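Putative polyprenyl synthetase (Streptomyces coelicolor, PDB 3NF2) probably catalyses the metal-dependent condensation of isoprenoid diphosphates into longer prenyl chains. Local coordinates at residues A[213-218]-A[309-314]; A[220-225]-A[249-254]; A[314-319]-A[331-336]. One frame throughout, in Å; residues are numbered along the deposited sequence.

Interaction 1: residues A[213-218]-A[309-314]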
loop_
_atom_site.group_PDB
_atom_site.type_symbol
_atom_site.label_atom_id
_atom_site.label_comp_id
_atom_site.label_asym_id
_atom_site.label_seq_id
_atom_site.Cartn_x
_atom_site.Cartn_y
_atom_site.Cartn_z
ATOM N N GLY A 213 6.506 -2.880 -23.627
ATOM C CA GLY A 213 7.173 -2.974 -22.337
ATOM C C GLY A 213 6.880 -4.275 -21.634
ATOM O O GLY A 213 7.776 -4.881 -21.048
ATOM N N TYR A 214 5.616 -4.686 -21.698
ATOM C CA TYR A 214 5.147 -5.968 -21.171
ATOM C C TYR A 214 5.911 -7.143 -21.755
ATOM O O TYR A 214 6.437 -7.973 -21.013
ATOM C CB TYR A 214 3.651 -6.138 -21.437
ATOM C CG TYR A 214 3.003 -7.267 -20.670
ATOM C CD1 TYR A 214 2.814 -8.519 -21.260
ATOM C CD2 TYR A 214 2.565 -7.083 -19.360
ATOM C CE1 TYR A 214 2.218 -9.562 -20.560
ATOM C CE2 TYR A 214 1.966 -8.122 -18.649
ATOM C CZ TYR A 214 1.795 -9.356 -19.256
ATOM O OH TYR A 214 1.196 -10.383 -18.565
ATOM N N HIS A 215 5.986 -7.200 -23.082
ATOM C CA HIS A 215 6.675 -8.297 -23.757
ATOM C C HIS A 215 8.184 -8.229 -23.595
ATOM O O HIS A 215 8.851 -9.265 -23.526
ATOM C CB HIS A 215 6.230 -8.417 -25.214
ATOM C CG HIS A 215 4.828 -8.918 -25.355
ATOM N ND1 HIS A 215 4.499 -10.251 -25.220
ATOM C CD2 HIS A 215 3.663 -8.265 -25.577
ATOM C CE1 HIS A 215 3.192 -10.398 -25.367
ATOM N NE2 HIS A 215 2.661 -9.209 -25.590
ATOM N N LEU A 216 8.709 -7.016 -23.467
ATOM C CA LEU A 216 10.099 -6.826 -23.052
ATOM C C LEU A 216 10.334 -7.367 -21.634
ATOM O O LEU A 216 11.398 -7.930 -21.342
ATOM C CB LEU A 216 10.477 -5.345 -23.120
ATOM C CG LEU A 216 11.845 -4.911 -22.584
ATOM C CD1 LEU A 216 12.926 -5.559 -23.410
ATOM C CD2 LEU A 216 12.011 -3.403 -22.579
ATOM N N GLY A 217 9.332 -7.188 -20.767
ATOM C CA GLY A 217 9.377 -7.675 -19.395
ATOM C C GLY A 217 9.442 -9.183 -19.305
ATOM O O GLY A 217 10.230 -9.737 -18.522
ATOM N N LEU A 218 8.631 -9.844 -20.121
ATOM C CA LEU A 218 8.639 -11.304 -20.211
ATOM C C LEU A 218 9.958 -11.840 -20.751
ATOM O O LEU A 218 10.458 -12.867 -20.269
ATOM C CB LEU A 218 7.471 -11.799 -21.063
ATOM C CG LEU A 218 6.062 -11.644 -20.474
ATOM C CD1 LEU A 218 5.020 -11.904 -21.540
ATOM C CD2 LEU A 218 5.847 -12.602 -19.304
ATOM N N ARG A 309 13.590 -15.090 -26.839
ATOM C CA ARG A 309 13.687 -14.666 -28.242
ATOM C C ARG A 309 12.332 -14.286 -28.829
ATOM O O ARG A 309 12.207 -13.243 -29.466
ATOM C CB ARG A 309 14.378 -15.752 -29.076
ATOM C CG ARG A 309 14.109 -15.725 -30.589
ATOM C CD ARG A 309 15.174 -16.487 -31.385
ATOM N NE ARG A 309 15.514 -17.792 -30.807
ATOM C CZ ARG A 309 16.708 -18.114 -30.306
ATOM N NH1 ARG A 309 16.906 -19.325 -29.799
ATOM N NH2 ARG A 309 17.705 -17.232 -30.309
ATOM N N ARG A 310 11.317 -15.109 -28.586
ATOM C CA ARG A 310 9.967 -14.820 -29.067
ATOM C C ARG A 310 9.439 -13.504 -28.498
ATOM O O ARG A 310 8.912 -12.682 -29.243
ATOM C CB ARG A 310 8.994 -15.962 -28.738
ATOM C CG ARG A 310 7.650 -15.881 -29.487
ATOM C CD ARG A 310 6.495 -16.471 -28.664
ATOM N NE ARG A 310 5.206 -16.350 -29.357
ATOM C CZ ARG A 310 4.024 -16.181 -28.759
ATOM N NH1 ARG A 310 3.929 -16.099 -27.435
ATOM N NH2 ARG A 310 2.922 -16.083 -29.492
ATOM N N GLN A 311 9.600 -13.312 -27.188
ATOM C CA GLN A 311 9.054 -12.140 -26.497
ATOM C C GLN A 311 9.745 -10.836 -26.905
ATOM O O GLN A 311 9.087 -9.807 -27.062
ATOM C CB GLN A 311 9.101 -12.334 -24.980
ATOM C CG GLN A 311 8.104 -13.356 -24.468
ATOM C CD GLN A 311 6.679 -12.869 -24.621
ATOM O OE1 GLN A 311 6.417 -11.670 -24.562
ATOM N NE2 GLN A 311 5.749 -13.797 -24.827
ATOM N N HIS A 312 11.063 -10.906 -27.061
ATOM C CA HIS A 312 11.879 -9.848 -27.650
ATOM C C HIS A 312 11.272 -9.370 -28.974
ATOM O O HIS A 312 11.063 -8.175 -29.173
ATOM C CB HIS A 312 13.295 -10.385 -27.870
ATOM C CG HIS A 312 14.251 -9.396 -28.463
ATOM N ND1 HIS A 312 14.293 -9.111 -29.812
ATOM C CD2 HIS A 312 15.236 -8.661 -27.894
ATOM C CE1 HIS A 312 15.247 -8.227 -30.045
ATOM N NE2 HIS A 312 15.831 -7.934 -28.897
ATOM N N THR A 313 10.977 -10.326 -29.849
ATOM C CA THR A 313 10.423 -10.082 -31.171
ATOM C C THR A 313 9.050 -9.421 -31.098
ATOM O O THR A 313 8.814 -8.442 -31.793
ATOM C CB THR A 313 10.383 -11.405 -31.986
ATOM O OG1 THR A 313 11.728 -11.833 -32.243
ATOM C CG2 THR A 313 9.620 -11.257 -33.308
ATOM N N ILE A 314 8.161 -9.938 -30.252
ATOM C CA ILE A 314 6.825 -9.334 -30.059
ATOM C C ILE A 314 6.913 -7.889 -29.535
ATOM O O ILE A 314 6.132 -7.014 -29.954
ATOM C CB ILE A 314 5.927 -10.198 -29.140
ATOM C CG1 ILE A 314 5.794 -11.609 -29.726
ATOM C CG2 ILE A 314 4.520 -9.566 -28.958
ATOM C CD1 ILE A 314 5.462 -12.688 -28.707
#
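His-215 and Gln-311 meet side chain to side chain, and the evidence for tight packing centres on this pair. Their CA atoms lie 5.3 Å apart, and the short helical segments 213-218 and 309-314 run nearly antiparallel, with 164° between their N-to-C directions and axes only 7.7 Å apart. The Gln-311 chain bends at its second torsion, and its amide lies almost flat with the imidazole, the two planes being 12° apart. OE1 thereby sits at the edge of the ring and accepts a hydrogen bond from His-215 ND1, with an N-H...O angle of 158°. The modelled separation of ND1 and OE1, 2.5 Å, is very short, so its exact value is doubtful although the bond itself is well directed. This bond gives the buried amide oxygen a polar partner and is consistent with the ring hydrogen on ND1.

Two hydrophobic groups frame the pair. Ile-314 CG2 lies directly over one face of the imidazole, 3.6 Å from the centroid of the His-215 ring, a CH-pi contact. Leu-218 crosses the glutamine at a slant: its CB is 3.8 Å from Gln-311 CG, while its CD1 methyl comes to 3.3 Å from Gln-311 OE1.

The solvent side is looser. Arg-309, Arg-310 and Thr-313 are exposed and make no close contact with 213-218; Arg-310 instead lays a guanidinium face near Ile-314, whose CD1 is 3.6 Å above that plane and offset to the rim. Helix 326-339 takes two further side chains: Leu-216 packs on Ala-336 and Val-339, and His-312 NE2 is hydrogen-bonded to Asp-337 OD1. Antiparallel neighbours of this kind belong to the all-helical trans-prenyltransferase fold, in which helices 203-230 and 300-319 lie side by side here.

Interaction 2: residues A[220-225]-A[249-254]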
loop_
_atom_site.group_PDB
_atom_site.type_symbol
_atom_site.label_atom_id
_atom_site.label_comp_id
_atom_site.label_asym_id
_atom_site.label_seq_id
_atom_site.Cartn_x
_atom_site.Cartn_y
_atom_site.Cartn_z
ATOM N N PHE A 220 12.784 -10.326 -20.458
ATOM C CA PHE A 220 13.714 -10.023 -19.374
ATOM C C PHE A 220 13.643 -11.079 -18.275
ATOM O O PHE A 220 14.678 -11.558 -17.799
ATOM C CB PHE A 220 13.437 -8.607 -18.829
ATOM C CG PHE A 220 14.256 -8.239 -17.630
ATOM C CD1 PHE A 220 15.595 -7.886 -17.764
ATOM C CD2 PHE A 220 13.678 -8.229 -16.360
ATOM C CE1 PHE A 220 16.354 -7.539 -16.648
ATOM C CE2 PHE A 220 14.426 -7.884 -15.238
ATOM C CZ PHE A 220 15.765 -7.544 -15.384
ATOM N N GLN A 221 12.424 -11.448 -17.885
ATOM C CA GLN A 221 12.243 -12.438 -16.829
ATOM C C GLN A 221 12.660 -13.851 -17.250
ATOM O O GLN A 221 13.216 -14.604 -16.437
ATOM C CB GLN A 221 10.816 -12.431 -16.270
ATOM C CG GLN A 221 10.701 -13.185 -14.924
ATOM C CD GLN A 221 11.597 -12.617 -13.866
ATOM O OE1 GLN A 221 11.559 -11.414 -13.588
ATOM N NE2 GLN A 221 12.431 -13.470 -13.267
ATOM N N ALA A 222 12.411 -14.194 -18.512
ATOM C CA ALA A 222 12.917 -15.451 -19.089
ATOM C C ALA A 222 14.445 -15.543 -19.021
ATOM O O ALA A 222 14.995 -16.577 -18.622
ATOM C CB ALA A 222 12.428 -15.620 -20.520
ATOM N N VAL A 223 15.123 -14.449 -19.372
ATOM C CA VAL A 223 16.588 -14.384 -19.287
ATOM C C VAL A 223 17.060 -14.406 -17.832
ATOM O O VAL A 223 18.051 -15.080 -17.507
ATOM C CB VAL A 223 17.162 -13.157 -20.067
ATOM C CG1 VAL A 223 18.627 -12.919 -19.739
ATOM C CG2 VAL A 223 17.000 -13.364 -21.567
ATOM N N ASP A 224 16.347 -13.682 -16.965
ATOM C CA ASP A 224 16.577 -13.731 -15.512
ATOM C C ASP A 224 16.457 -15.145 -14.944
ATOM O O ASP A 224 17.262 -15.566 -14.121
ATOM C CB ASP A 224 15.593 -12.825 -14.772
ATOM C CG ASP A 224 16.267 -11.663 -14.088
ATOM O OD1 ASP A 224 17.312 -11.867 -13.435
ATOM O OD2 ASP A 224 15.729 -10.543 -14.183
ATOM N N ASP A 225 15.456 -15.876 -15.411
ATOM C CA ASP A 225 15.295 -17.282 -15.049
ATOM C C ASP A 225 16.425 -18.181 -15.555
ATOM O O ASP A 225 16.806 -19.135 -14.875
ATOM C CB ASP A 225 13.958 -17.802 -15.562
ATOM C CG ASP A 225 12.785 -17.189 -14.841
ATOM O OD1 ASP A 225 13.005 -16.442 -13.859
ATOM O OD2 ASP A 225 11.643 -17.446 -15.272
ATOM N N LYS A 249 10.031 -21.905 -8.841
ATOM C CA LYS A 249 9.482 -22.491 -10.011
ATOM C C LYS A 249 9.524 -21.528 -11.168
ATOM O O LYS A 249 8.526 -21.007 -11.584
ATOM C CB LYS A 249 8.102 -23.010 -9.717
ATOM C CG LYS A 249 8.146 -24.137 -8.723
ATOM C CD LYS A 249 7.175 -25.246 -9.064
ATOM C CE LYS A 249 7.640 -26.555 -8.516
ATOM N NZ LYS A 249 8.075 -26.400 -7.142
ATOM N N SER A 250 10.710 -21.315 -11.689
ATOM C CA SER A 250 10.944 -20.435 -12.813
ATOM C C SER A 250 10.609 -21.144 -14.066
ATOM O O SER A 250 10.362 -22.312 -14.055
ATOM C CB SER A 250 12.380 -20.004 -12.853
ATOM O OG SER A 250 13.190 -21.086 -12.530
ATOM N N LEU A 251 10.630 -20.422 -15.155
ATOM C CA LEU A 251 10.205 -20.957 -16.410
ATOM C C LEU A 251 10.979 -22.184 -16.837
ATOM O O LEU A 251 10.390 -23.102 -17.315
ATOM C CB LEU A 251 10.326 -19.902 -17.471
ATOM C CG LEU A 251 9.073 -19.084 -17.638
ATOM C CD1 LEU A 251 9.292 -18.010 -18.613
ATOM C CD2 LEU A 251 7.970 -19.938 -18.067
ATOM N N PRO A 252 12.282 -22.232 -16.676
ATOM C CA PRO A 252 12.932 -23.486 -17.086
ATOM C C PRO A 252 12.441 -24.704 -16.290
ATOM O O PRO A 252 12.167 -25.758 -16.882
ATOM C CB PRO A 252 14.421 -23.242 -16.811
ATOM C CG PRO A 252 14.580 -21.797 -16.591
ATOM C CD PRO A 252 13.258 -21.227 -16.207
ATOM N N VAL A 253 12.317 -24.538 -14.972
ATOM C CA VAL A 253 11.835 -25.590 -14.068
ATOM C C VAL A 253 10.466 -26.070 -14.505
ATOM O O VAL A 253 10.239 -27.263 -14.710
ATOM C CB VAL A 253 11.726 -25.070 -12.622
ATOM C CG1 VAL A 253 11.231 -26.166 -11.683
ATOM C CG2 VAL A 253 13.057 -24.544 -12.153
ATOM N N VAL A 254 9.564 -25.112 -14.667
ATOM C CA VAL A 254 8.186 -25.382 -15.045
ATOM C C VAL A 254 8.060 -26.008 -16.436
ATOM O O VAL A 254 7.335 -26.996 -16.614
ATOM C CB VAL A 254 7.357 -24.097 -14.929
ATOM C CG1 VAL A 254 5.996 -24.302 -15.482
ATOM C CG2 VAL A 254 7.264 -23.664 -13.460
HETATM O O HOH W 1 15.565 -19.638 -12.504
#
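The second aspartate-rich region of the trans-prenyltransferase family begins with the Phe-Gln-x-x-Asp-Asp sequence of 220-225, and here its last residue, Asp-225, meets the start of helix 251-259. Asp-225 OD2 accepts a hydrogen bond from Leu-251 N at 3.1 Å; the bond is almost straight, 173° at the hydrogen, yet the amide approaches from above the carboxylate plane, 52° out of it. Leu-251 N is the first amide of the helix, and Ser-250 at the N-cap position makes no side-chain capping bond; the carboxylate from helix 203-230 meets this first-turn N-H. The other oxygen, OD1, accepts from Gln-221 NE2 at 3.1 Å. Each oxygen thus has a donor, which probably restrains the group's rotation, although Glu-180 of helix 173-198 comes close to OD2.

Carbon contacts back this up: Ser-250 CB lies 3.5 Å from Asp-225 CG, and Pro-252 CD is 3.6 Å from Asp-225 CB. A water donates to Asp-225 O and accepts from Ser-250 OG, bridging the two segments a second time. The contact probably helps fix the helix that carries this motif, which in relatives lines the magnesium-diphosphate pocket.

Interaction 3: residues A[314-319]-A[331-336]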
loop_
_atom_site.group_PDB
_atom_site.type_symbol
_atom_site.label_atom_id
_atom_site.label_comp_id
_atom_site.label_asym_id
_atom_site.label_seq_id
_atom_site.Cartn_x
_atom_site.Cartn_y
_atom_site.Cartn_z
ATOM N N ILE A 314 8.161 -9.938 -30.252
ATOM C CA ILE A 314 6.825 -9.334 -30.059
ATOM C C ILE A 314 6.913 -7.889 -29.535
ATOM O O ILE A 314 6.132 -7.014 -29.954
ATOM C CB ILE A 314 5.927 -10.198 -29.140
ATOM C CG1 ILE A 314 5.794 -11.609 -29.726
ATOM C CG2 ILE A 314 4.520 -9.566 -28.958
ATOM C CD1 ILE A 314 5.462 -12.688 -28.707
ATOM N N ALA A 315 7.878 -7.647 -28.644
ATOM C CA ALA A 315 8.138 -6.303 -28.120
ATOM C C ALA A 315 8.594 -5.345 -29.228
ATOM O O ALA A 315 7.951 -4.326 -29.469
ATOM C CB ALA A 315 9.169 -6.351 -26.995
ATOM N N ILE A 316 9.685 -5.704 -29.902
ATOM C CA ILE A 316 10.296 -4.893 -30.959
ATOM C C ILE A 316 9.364 -4.696 -32.156
ATOM O O ILE A 316 9.348 -3.629 -32.773
ATOM C CB ILE A 316 11.700 -5.450 -31.342
ATOM C CG1 ILE A 316 12.752 -4.825 -30.415
ATOM C CG2 ILE A 316 12.030 -5.232 -32.827
ATOM C CD1 ILE A 316 14.202 -4.999 -30.857
ATOM N N GLU A 317 8.546 -5.704 -32.433
ATOM C CA GLU A 317 7.525 -5.603 -33.468
ATOM C C GLU A 317 6.300 -4.766 -33.041
ATOM O O GLU A 317 5.534 -4.305 -33.890
ATOM C CB GLU A 317 7.203 -7.008 -34.027
ATOM C CG GLU A 317 5.750 -7.436 -34.219
ATOM C CD GLU A 317 5.637 -8.920 -34.612
ATOM O OE1 GLU A 317 6.632 -9.491 -35.116
ATOM O OE2 GLU A 317 4.556 -9.520 -34.418
ATOM N N ALA A 318 6.138 -4.526 -31.740
ATOM C CA ALA A 318 5.106 -3.584 -31.272
ATOM C C ALA A 318 5.547 -2.119 -31.439
ATOM O O ALA A 318 4.714 -1.249 -31.683
ATOM C CB ALA A 318 4.697 -3.869 -29.833
ATOM N N LEU A 319 6.851 -1.859 -31.310
ATOM C CA LEU A 319 7.429 -0.532 -31.569
ATOM C C LEU A 319 7.172 -0.035 -32.984
ATOM O O LEU A 319 6.996 1.166 -33.194
ATOM C CB LEU A 319 8.942 -0.546 -31.370
ATOM C CG LEU A 319 9.594 -0.300 -30.015
ATOM C CD1 LEU A 319 11.091 -0.485 -30.167
ATOM C CD2 LEU A 319 9.274 1.078 -29.456
ATOM N N ARG A 331 16.647 3.839 -29.867
ATOM C CA ARG A 331 17.028 3.753 -28.463
ATOM C C ARG A 331 16.208 2.686 -27.723
ATOM O O ARG A 331 16.754 1.921 -26.922
ATOM C CB ARG A 331 16.927 5.129 -27.796
ATOM C CG ARG A 331 18.165 5.998 -28.008
ATOM C CD ARG A 331 17.943 7.440 -27.571
ATOM N NE ARG A 331 19.210 8.109 -27.265
ATOM C CZ ARG A 331 19.321 9.363 -26.828
ATOM N NH1 ARG A 331 20.523 9.870 -26.573
ATOM N NH2 ARG A 331 18.239 10.113 -26.646
ATOM N N PHE A 332 14.913 2.617 -28.028
ATOM C CA PHE A 332 14.026 1.594 -27.471
ATOM C C PHE A 332 14.414 0.183 -27.924
ATOM O O PHE A 332 14.334 -0.776 -27.150
ATOM C CB PHE A 332 12.590 1.873 -27.893
ATOM C CG PHE A 332 11.819 2.731 -26.935
ATOM C CD1 PHE A 332 11.638 4.081 -27.182
ATOM C CD2 PHE A 332 11.243 2.179 -25.797
ATOM C CE1 PHE A 332 10.908 4.866 -26.299
ATOM C CE2 PHE A 332 10.506 2.957 -24.913
ATOM C CZ PHE A 332 10.339 4.301 -25.162
ATOM N N THR A 333 14.824 0.076 -29.186
ATOM C CA THR A 333 15.312 -1.168 -29.781
ATOM C C THR A 333 16.593 -1.680 -29.106
ATOM O O THR A 333 16.739 -2.879 -28.887
ATOM C CB THR A 333 15.495 -0.988 -31.316
ATOM O OG1 THR A 333 14.203 -0.908 -31.944
ATOM C CG2 THR A 333 16.315 -2.129 -31.954
ATOM N N ALA A 334 17.492 -0.774 -28.739
ATOM C CA ALA A 334 18.773 -1.155 -28.147
ATOM C C ALA A 334 18.668 -1.626 -26.697
ATOM O O ALA A 334 19.474 -2.452 -26.252
ATOM C CB ALA A 334 19.778 -0.017 -28.264
ATOM N N LEU A 335 17.696 -1.090 -25.959
ATOM C CA LEU A 335 17.419 -1.551 -24.596
ATOM C C LEU A 335 16.912 -2.984 -24.624
ATOM O O LEU A 335 17.323 -3.815 -23.807
ATOM C CB LEU A 335 16.402 -0.644 -23.904
ATOM C CG LEU A 335 16.940 0.696 -23.398
ATOM C CD1 LEU A 335 15.800 1.634 -23.091
ATOM C CD2 LEU A 335 17.840 0.531 -22.174
ATOM N N ALA A 336 16.043 -3.261 -25.597
ATOM C CA ALA A 336 15.494 -4.595 -25.824
ATOM C C ALA A 336 16.571 -5.649 -26.087
ATOM O O ALA A 336 16.446 -6.786 -25.632
ATOM C CB ALA A 336 14.470 -4.569 -26.948
#
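Leu-319 uses both methyls on Phe-332, and CD1 also meets Thr-333; together with Ile-316 it supplies most of the surface that 314-319 buries against 331-336. Its CD1 lies 3.6 Å from Phe-332 CB, whereas CD2 is 3.9 Å from CG of Phe-332, at the root of the ring. The two side chains cross at about a right angle. Beyond this root the phenyl group leads away from Leu-319 and meets the ring of Tyr-212, on helix 203-230, with planes at about 85°; Leu-61 and Leu-64 of helix 57-67 also touch it.

Ile-316 works one turn earlier on its helix and is aimed at a different pair. Its CD1 meets Thr-333 CG2 at 3.7 Å, again with the side chains at about a right angle, and its CG1 lies 3.9 Å from Ala-336 CB. The small alanine side chain receives the isoleucine one turn beyond Phe-332.

Thr-333, the third large contributor, stands between the two and serves both. Its OG1 is anti to the carbonyl carbon, beside the backbone N (chi1 -71°), and in that position it is hydrogen-bonded to Arg-329 O on its own helix. The hydroxyl is thereby satisfied locally, although Leu-319 CD1 approaches Thr-333 OG1 to 3.6 Å, and the methyl CG2 remains for Ile-316.

No hydrogen bond passes between the segments, so the contact rests on apolar packing. The segment axes are 10.2 Å apart and antiparallel at 178°, although the CA atoms of Ile-316 and Thr-333 come within 6.4 Å. Helices 300-319 and 326-339, joined by a short connection, thus form an antiparallel helical hairpin at the C-terminal end of this all-helical prenyltransferase fold.

Following the chain, helix 203-230 presents 213-218 and then 220-225, adjoining segments that face different partners. Interaction 2 closes first, when the chain returns at 249-254; this loop is nested inside the larger one that interaction 1 closes when 309-314 comes back to 213-218. Interaction 3 follows in series: it starts from Ile-314, which it shares with interaction 1, and closes a short loop at 331-336. Interactions 1 and 3, with centres about 8 Å apart, touch each other, for instance where Leu-216 N meets Ala-315 CB, so helices 203-230, 300-319 and 326-339 pack as one group. Interaction 2, about 21 Å between centres from interaction 3, ties helix 251-259 to the same long helix.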